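Local coordinates for P43 (Trichuris muris, PDB 6QIX), which is a major secreted whipworm protein that tethers to matrix and inhibits interleukin-13 function, at residues C74-F79 and V101-S106; S106-L111 and T178-P183. One frame throughout, in Å; residues are numbered along the deposited sequence.

Interaction 1 (C74-F79 and V101-S106)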
ATOM      1  N   CYS A  74      -5.436  12.423  17.410  1.00 23.51           N
ATOM      2  CA  CYS A  74      -4.112  12.487  18.017  1.00 22.09           C
ATOM      3  C   CYS A  74      -3.090  12.781  16.910  1.00 19.48           C
ATOM      4  O   CYS A  74      -3.325  12.576  15.729  1.00 19.67           O
ATOM      5  CB  CYS A  74      -3.772  11.251  18.881  1.00 22.78           C
ATOM      6  SG  CYS A  74      -3.848   9.738  18.034  1.00 25.54           S
ATOM      7  N   GLY A  75      -1.916  13.273  17.340  1.00 18.27           N
ATOM      8  CA  GLY A  75      -0.677  13.123  16.570  1.00 17.61           C
ATOM      9  C   GLY A  75      -0.479  14.068  15.420  1.00 17.90           C
ATOM     10  O   GLY A  75       0.453  13.851  14.617  1.00 17.81           O
ATOM     11  N   HIS A  76      -1.293  15.119  15.326  1.00 18.45           N
ATOM     12  CA  HIS A  76      -1.383  15.927  14.101  1.00 19.23           C
ATOM     13  C   HIS A  76      -1.862  15.071  12.910  1.00 18.13           C
ATOM     14  O   HIS A  76      -1.578  15.374  11.744  1.00 20.20           O
ATOM     15  CB  HIS A  76      -0.048  16.626  13.787  1.00 19.92           C
ATOM     16  CG  HIS A  76       0.521  17.394  14.952  1.00 19.77           C
ATOM     17  ND1 HIS A  76       0.409  18.761  15.072  1.00 21.68           N
ATOM     18  CD2 HIS A  76       1.187  16.978  16.057  1.00 22.18           C
ATOM     19  CE1 HIS A  76       0.971  19.155  16.203  1.00 20.99           C
ATOM     20  NE2 HIS A  76       1.452  18.092  16.823  1.00 22.25           N
ATOM     21  N   CYS A  77      -2.604  13.995  13.199  1.00 16.92           N
ATOM     22  CA  CYS A  77      -3.080  13.064  12.171  1.00 19.92           C
ATOM     23  C   CYS A  77      -4.527  13.323  11.734  1.00 19.85           C
ATOM     24  O   CYS A  77      -4.963  12.779  10.709  1.00 22.41           O
ATOM     25  CB  CYS A  77      -2.931  11.626  12.673  1.00 20.40           C
ATOM     26  SG  CYS A  77      -1.217  11.107  12.965  1.00 19.53           S
ATOM     27  N   SER A  78      -5.283  14.101  12.502  1.00 20.80           N
ATOM     28  CA  SER A  78      -6.626  14.493  12.118  1.00 23.37           C
ATOM     29  C   SER A  78      -6.575  15.697  11.175  1.00 23.21           C
ATOM     30  O   SER A  78      -5.680  16.550  11.251  1.00 21.46           O
ATOM     31  CB  SER A  78      -7.441  14.812  13.382  1.00 27.53           C
ATOM     32  OG  SER A  78      -8.752  15.221  13.070  1.00 31.12           O
ATOM     33  N   PHE A  79      -7.564  15.769  10.287  1.00 22.64           N
ATOM     34  CA  PHE A  79      -7.521  16.773   9.231  1.00 20.81           C
ATOM     35  C   PHE A  79      -8.915  17.054   8.711  1.00 22.67           C
ATOM     36  O   PHE A  79      -9.803  16.215   8.816  1.00 27.46           O
ATOM     37  CB  PHE A  79      -6.642  16.312   8.063  1.00 21.93           C
ATOM     38  CG  PHE A  79      -7.151  15.110   7.374  1.00 23.80           C
ATOM     39  CD1 PHE A  79      -7.900  15.239   6.205  1.00 24.81           C
ATOM     40  CD2 PHE A  79      -6.895  13.833   7.876  1.00 23.43           C
ATOM     41  CE1 PHE A  79      -8.349  14.124   5.537  1.00 24.70           C
ATOM     42  CE2 PHE A  79      -7.365  12.698   7.204  1.00 24.60           C
ATOM     43  CZ  PHE A  79      -8.096  12.852   6.050  1.00 23.94           C
ATOM     44  N   VAL A 101      -4.497  20.150   8.064  1.00 25.62           N
ATOM     45  CA  VAL A 101      -4.289  19.401   9.293  1.00 24.61           C
ATOM     46  C   VAL A 101      -4.903  20.152  10.466  1.00 22.15           C
ATOM     47  O   VAL A 101      -4.839  21.382  10.556  1.00 22.92           O
ATOM     48  CB  VAL A 101      -2.786  19.174   9.527  1.00 24.61           C
ATOM     49  CG1 VAL A 101      -2.550  18.648  10.894  1.00 23.55           C
ATOM     50  CG2 VAL A 101      -2.196  18.221   8.490  1.00 27.63           C
ATOM     51  N   CYS A 102      -5.471  19.400  11.390  1.00 24.58           N
ATOM     52  CA  CYS A 102      -6.014  19.932  12.636  1.00 26.37           C
ATOM     53  C   CYS A 102      -4.938  19.773  13.712  1.00 24.84           C
ATOM     54  O   CYS A 102      -4.873  18.764  14.398  1.00 24.53           O
ATOM     55  CB  CYS A 102      -7.308  19.210  13.000  1.00 27.67           C
ATOM     56  SG  CYS A 102      -8.648  19.527  11.824  1.00 27.81           S
ATOM     57  N   HIS A 103      -4.082  20.789  13.858  1.00 25.09           N
ATOM     58  CA  HIS A 103      -2.991  20.730  14.823  1.00 24.64           C
ATOM     59  C   HIS A 103      -3.444  20.902  16.276  1.00 24.25           C
ATOM     60  O   HIS A 103      -2.644  20.692  17.197  1.00 24.88           O
ATOM     61  CB  HIS A 103      -1.962  21.812  14.483  1.00 22.70           C
ATOM     62  CG  HIS A 103      -1.273  21.613  13.167  1.00 26.48           C
ATOM     63  ND1 HIS A 103      -0.314  20.648  12.967  1.00 26.68           N
ATOM     64  CD2 HIS A 103      -1.397  22.271  11.990  1.00 27.83           C
ATOM     65  CE1 HIS A 103       0.144  20.733  11.729  1.00 24.41           C
ATOM     66  NE2 HIS A 103      -0.509  21.701  11.111  1.00 24.23           N
ATOM     67  N   ASP A 104      -4.700  21.264  16.517  1.00 24.36           N
ATOM     68  CA  ASP A 104      -5.193  21.264  17.889  1.00 22.57           C
ATOM     69  C   ASP A 104      -5.091  19.875  18.512  1.00 21.99           C
ATOM     70  O   ASP A 104      -4.867  19.745  19.715  1.00 23.17           O
ATOM     71  CB  ASP A 104      -6.641  21.766  17.946  1.00 25.00           C
ATOM     72  CG  ASP A 104      -6.765  23.267  17.726  1.00 26.37           C
ATOM     73  OD1 ASP A 104      -5.751  24.018  17.829  1.00 28.49           O
ATOM     74  OD2 ASP A 104      -7.897  23.707  17.468  1.00 26.03           O
ATOM     75  N   HIS A 105      -5.250  18.823  17.726  1.00 23.89           N
ATOM     76  CA  HIS A 105      -5.178  17.470  18.284  1.00 24.79           C
ATOM     77  C   HIS A 105      -3.762  16.966  18.106  1.00 22.43           C
ATOM     78  O   HIS A 105      -3.434  16.257  17.148  1.00 20.84           O
ATOM     79  CB  HIS A 105      -6.201  16.563  17.647  1.00 25.47           C
ATOM     80  CG  HIS A 105      -7.587  16.871  18.087  1.00 32.00           C
ATOM     81  ND1 HIS A 105      -8.558  17.299  17.214  1.00 38.47           N
ATOM     82  CD2 HIS A 105      -8.158  16.848  19.312  1.00 33.75           C
ATOM     83  CE1 HIS A 105      -9.684  17.496  17.876  1.00 37.97           C
ATOM     84  NE2 HIS A 105      -9.466  17.235  19.153  1.00 37.82           N
ATOM     85  N   SER A 106      -2.922  17.309  19.089  1.00 23.71           N
ATOM     86  CA  SER A 106      -1.478  17.216  18.959  1.00 22.74           C
ATOM     87  C   SER A 106      -0.843  16.199  19.898  1.00 22.76           C
ATOM     88  O   SER A 106       0.355  15.907  19.752  1.00 24.00           O
ATOM     89  CB  SER A 106      -0.876  18.601  19.229  1.00 25.75           C
ATOM     90  OG  SER A 106      -1.392  19.095  20.464  1.00 26.42           O
TER
HETATM   91  O   HOH W   1      -4.576  16.110  14.594  1.00 20.71           O
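The type I' turn C74-C77, which leads into strand 79-85, sets H76 against H103, H105 and S106 in the loop that leaves strand 95-101. F79 and V101, at the ends of these strands, form an antiparallel non-hydrogen-bonded pair. Just beyond it, C102 N donates to S78 O at 2.9 Å, the donor lying out of the carbonyl plane. On the turn, H76 N reaches H105 O at 3.0 Å, in the carbonyl plane (N-H...O 157°).

H76 buries more surface than any other residue of the contact. Its CG lies anti to the carbonyl carbon (chi1 -51°), and the ring reaches the second loop. There ND1 meets H103 ND1 at 2.9 Å in a hydrogen bond whose donor may be either ring, so only one of the two nitrogens can bring the proton. The rings meet rim to rim with their planes at 57°, and neither covers the other's face. S106 CA sits above one face of H76, offset toward the rim, and S106 CB is 3.4 Å from H76 NE2; Y171 also stacks with this ring. V101 CG1 packs over the centre of the H103 ring and on the backbone carbonyl of H76, 3.5 Å from its O.

A water links the backbones between the two bonded ends. It accepts from S78 N at 3.0 Å and donates to C102 O at 2.7 Å and to H105 O at 2.8 Å, which gives H105 O two donors. S78 OG turns to L35 O instead. Disulfides C74-C109, C77-C168 and C34-C102 tie the two loops to other parts of the same chain. This is the base of a disulfide-rich beta hairpin, strands 79-85 and 95-101, where the ends splay into loops held by backbone bonds, a water and cystines.

Interaction 2 (S106-L111 and T178-P183)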
ATOM      1  N   SER A 106      -2.922  17.309  19.089  1.00 23.71           N
ATOM      2  CA  SER A 106      -1.478  17.216  18.959  1.00 22.74           C
ATOM      3  C   SER A 106      -0.843  16.199  19.898  1.00 22.76           C
ATOM      4  O   SER A 106       0.355  15.907  19.752  1.00 24.00           O
ATOM      5  CB  SER A 106      -0.876  18.601  19.229  1.00 25.75           C
ATOM      6  OG  SER A 106      -1.392  19.095  20.464  1.00 26.42           O
ATOM      7  N   ASP A 107      -1.621  15.619  20.819  1.00 24.14           N
ATOM      8  CA  ASP A 107      -1.066  14.622  21.725  1.00 25.27           C
ATOM      9  C   ASP A 107      -0.618  13.411  20.919  1.00 25.14           C
ATOM     10  O   ASP A 107      -1.249  13.028  19.925  1.00 23.98           O
ATOM     11  CB  ASP A 107      -2.081  14.224  22.806  1.00 30.65           C
ATOM     12  CG  ASP A 107      -2.415  15.376  23.791  1.00 41.65           C
ATOM     13  OD1 ASP A 107      -1.649  16.380  23.914  1.00 44.94           O
ATOM     14  OD2 ASP A 107      -3.459  15.256  24.486  1.00 48.49           O
ATOM     15  N   ILE A 108       0.472  12.780  21.353  1.00 23.07           N
ATOM     16  CA  ILE A 108       0.989  11.655  20.568  1.00 23.18           C
ATOM     17  C   ILE A 108      -0.015  10.504  20.518  1.00 19.92           C
ATOM     18  O   ILE A 108      -0.732  10.224  21.483  1.00 22.86           O
ATOM     19  CB  ILE A 108       2.359  11.200  21.115  1.00 24.45           C
ATOM     20  CG1 ILE A 108       3.058  10.268  20.115  1.00 21.19           C
ATOM     21  CG2 ILE A 108       2.221  10.538  22.461  1.00 25.47           C
ATOM     22  CD1 ILE A 108       4.565  10.198  20.233  1.00 23.32           C
ATOM     23  N   CYS A 109      -0.082   9.842  19.355  1.00 19.87           N
ATOM     24  CA  CYS A 109      -0.941   8.677  19.184  1.00 21.27           C
ATOM     25  C   CYS A 109      -0.286   7.459  19.821  1.00 18.86           C
ATOM     26  O   CYS A 109       0.878   7.153  19.550  1.00 20.99           O
ATOM     27  CB  CYS A 109      -1.211   8.395  17.685  1.00 22.82           C
ATOM     28  SG  CYS A 109      -2.180   9.695  16.882  1.00 24.69           S
ATOM     29  N   THR A 110      -1.059   6.710  20.587  1.00 17.98           N
ATOM     30  CA  THR A 110      -0.641   5.405  21.087  1.00 19.05           C
ATOM     31  C   THR A 110      -1.506   4.336  20.412  1.00 21.49           C
ATOM     32  O   THR A 110      -2.730   4.330  20.588  1.00 22.34           O
ATOM     33  CB  THR A 110      -0.789   5.316  22.603  1.00 22.83           C
ATOM     34  OG1 THR A 110       0.033   6.325  23.225  1.00 24.54           O
ATOM     35  CG2 THR A 110      -0.356   3.923  23.053  1.00 24.57           C
ATOM     36  N   LEU A 111      -0.868   3.436  19.676  1.00 19.89           N
ATOM     37  CA  LEU A 111      -1.532   2.430  18.859  1.00 21.26           C
ATOM     38  C   LEU A 111      -0.932   1.053  19.102  1.00 22.48           C
ATOM     39  O   LEU A 111       0.235   0.934  19.478  1.00 22.41           O
ATOM     40  CB  LEU A 111      -1.400   2.779  17.357  1.00 21.04           C
ATOM     41  CG  LEU A 111      -2.114   4.039  16.923  1.00 23.08           C
ATOM     42  CD1 LEU A 111      -1.651   4.538  15.563  1.00 25.29           C
ATOM     43  CD2 LEU A 111      -3.596   3.739  16.931  1.00 29.65           C
ATOM     44  N   THR A 178       6.954  10.457  23.913  1.00 21.19           N
ATOM     45  CA  THR A 178       5.997  11.100  24.806  1.00 22.35           C
ATOM     46  C   THR A 178       5.350  12.335  24.205  1.00 23.17           C
ATOM     47  O   THR A 178       4.339  12.788  24.740  1.00 25.98           O
ATOM     48  CB  THR A 178       6.648  11.517  26.142  1.00 25.38           C
ATOM     49  OG1 THR A 178       7.768  12.397  25.905  1.00 25.95           O
ATOM     50  CG2 THR A 178       7.100  10.280  26.931  1.00 28.02           C
ATOM     51  N   GLU A 179       5.921  12.893  23.132  1.00 21.13           N
ATOM     52  CA  GLU A 179       5.443  14.127  22.545  1.00 21.36           C
ATOM     53  C   GLU A 179       5.713  14.085  21.047  1.00 21.06           C
ATOM     54  O   GLU A 179       6.663  13.435  20.595  1.00 20.00           O
ATOM     55  CB  GLU A 179       6.147  15.350  23.147  1.00 29.87           C
ATOM     56  CG  GLU A 179       5.517  16.642  22.804  1.00 44.34           C
ATOM     57  CD  GLU A 179       6.274  17.839  23.375  1.00 54.54           C
ATOM     58  OE1 GLU A 179       7.289  17.657  24.104  1.00 57.03           O
ATOM     59  OE2 GLU A 179       5.830  18.971  23.090  1.00 58.41           O
ATOM     60  N   CYS A 180       4.884  14.801  20.290  1.00 20.93           N
ATOM     61  CA  CYS A 180       5.143  15.044  18.862  1.00 20.39           C
ATOM     62  C   CYS A 180       5.953  16.315  18.725  1.00 22.15           C
ATOM     63  O   CYS A 180       5.553  17.365  19.250  1.00 22.71           O
ATOM     64  CB  CYS A 180       3.845  15.197  18.090  1.00 20.47           C
ATOM     65  SG  CYS A 180       2.889  13.620  18.095  1.00 21.20           S
ATOM     66  N   ILE A 181       7.092  16.231  18.024  0.64 20.84           N
ATOM     67  CA  ILE A 181       7.935  17.400  17.809  0.64 20.69           C
ATOM     68  C   ILE A 181       8.100  17.622  16.316  0.64 19.70           C
ATOM     69  O   ILE A 181       7.864  16.732  15.496  0.64 20.50           O
ATOM     70  CB  ILE A 181       9.288  17.247  18.525  0.64 22.50           C
ATOM     71  CG1 ILE A 181       9.962  15.931  18.129  0.64 25.91           C
ATOM     72  CG2 ILE A 181       9.056  17.245  20.039  0.64 25.21           C
ATOM     73  CD1 ILE A 181      10.534  15.891  16.725  0.64 27.12           C
ATOM     74  N   LYS A 182       8.471  18.851  15.967  1.00 20.97           N
ATOM     75  CA  LYS A 182       8.631  19.254  14.582  1.00 24.55           C
ATOM     76  C   LYS A 182      10.124  19.359  14.311  1.00 24.78           C
ATOM     77  O   LYS A 182      10.740  20.384  14.645  1.00 26.38           O
ATOM     78  CB  LYS A 182       7.928  20.595  14.335  1.00 26.48           C
ATOM     79  CG  LYS A 182       7.856  21.005  12.859  1.00 30.84           C
ATOM     80  CD  LYS A 182       6.887  22.175  12.712  1.00 34.89           C
ATOM     81  CE  LYS A 182       6.927  22.788  11.349  1.00 41.97           C
ATOM     82  NZ  LYS A 182       6.035  24.001  11.272  1.00 44.97           N
ATOM     83  N   PRO A 183      10.766  18.343  13.741  1.00 25.03           N
ATOM     84  CA  PRO A 183      12.204  18.458  13.444  1.00 26.56           C
ATOM     85  C   PRO A 183      12.460  19.513  12.383  1.00 27.87           C
ATOM     86  O   PRO A 183      11.542  19.918  11.662  1.00 27.24           O
ATOM     87  CB  PRO A 183      12.577  17.057  12.935  1.00 28.49           C
ATOM     88  CG  PRO A 183      11.323  16.481  12.426  1.00 28.56           C
ATOM     89  CD  PRO A 183      10.203  17.067  13.253  1.00 26.31           C
TER
HETATM   90  O   HOH W   2       2.585  16.120  21.454  1.00 23.96           O
HETATM   91  O   HOH W   3       1.791  14.027  23.808  1.00 27.84           O
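I108 leans on the backbone of T178 and E179 and on the sulfur of C180, and together I108, C180 and T178 account for most of the surface this contact buries. The two branches of the isoleucine divide the work. CG1 lies anti to the backbone N (chi1 -166°), and CD1 beyond it comes within 3.9 Å of E179 O; CG2 approaches T178 O at 3.8 Å. C180 faces the isoleucine from the second segment, its SG 3.7 Å from I108 CA and close also to CB and CG1. That sulfur is bonded to C167 on strand 163-168, against which I108 packs too.

The polar link is made by water. One molecule donates to S106 O at 2.8 Å and accepts from C180 N at 2.9 Å. A second accepts from I108 N at 3.1 Å and donates to T178 O at 3.0 Å. T178 OG1 turns away to S176.

The two segments therefore meet through apolar and sulfur packing with bridging waters in place of direct backbone pairing, a chemistry that implies van der Waals packing at the isoleucine and cystine, with hydrated joins between the backbones.

Interactions 1 and 2 have centres about 10 Å apart on the same side of the chain's centre, and S106 belongs to both. They run in series: 74-79 with 101-106 closes first, then 106-111 reaches across to 178-183. Beyond the shared residue, the C74-C109 disulfide joins them covalently, and H76 CD2 packs 3.8 Å from C180 CB. The first contact sits at the base of strands 79-85 and 95-101, the second between the loop entering strand 109-112, at the edge of a three-stranded sheet, and the start of strand 180-181. Cystines C77-C168 and C167-C180 anchor both to strand 163-168, giving a cross-linked junction in a disulfide-rich secreted protein.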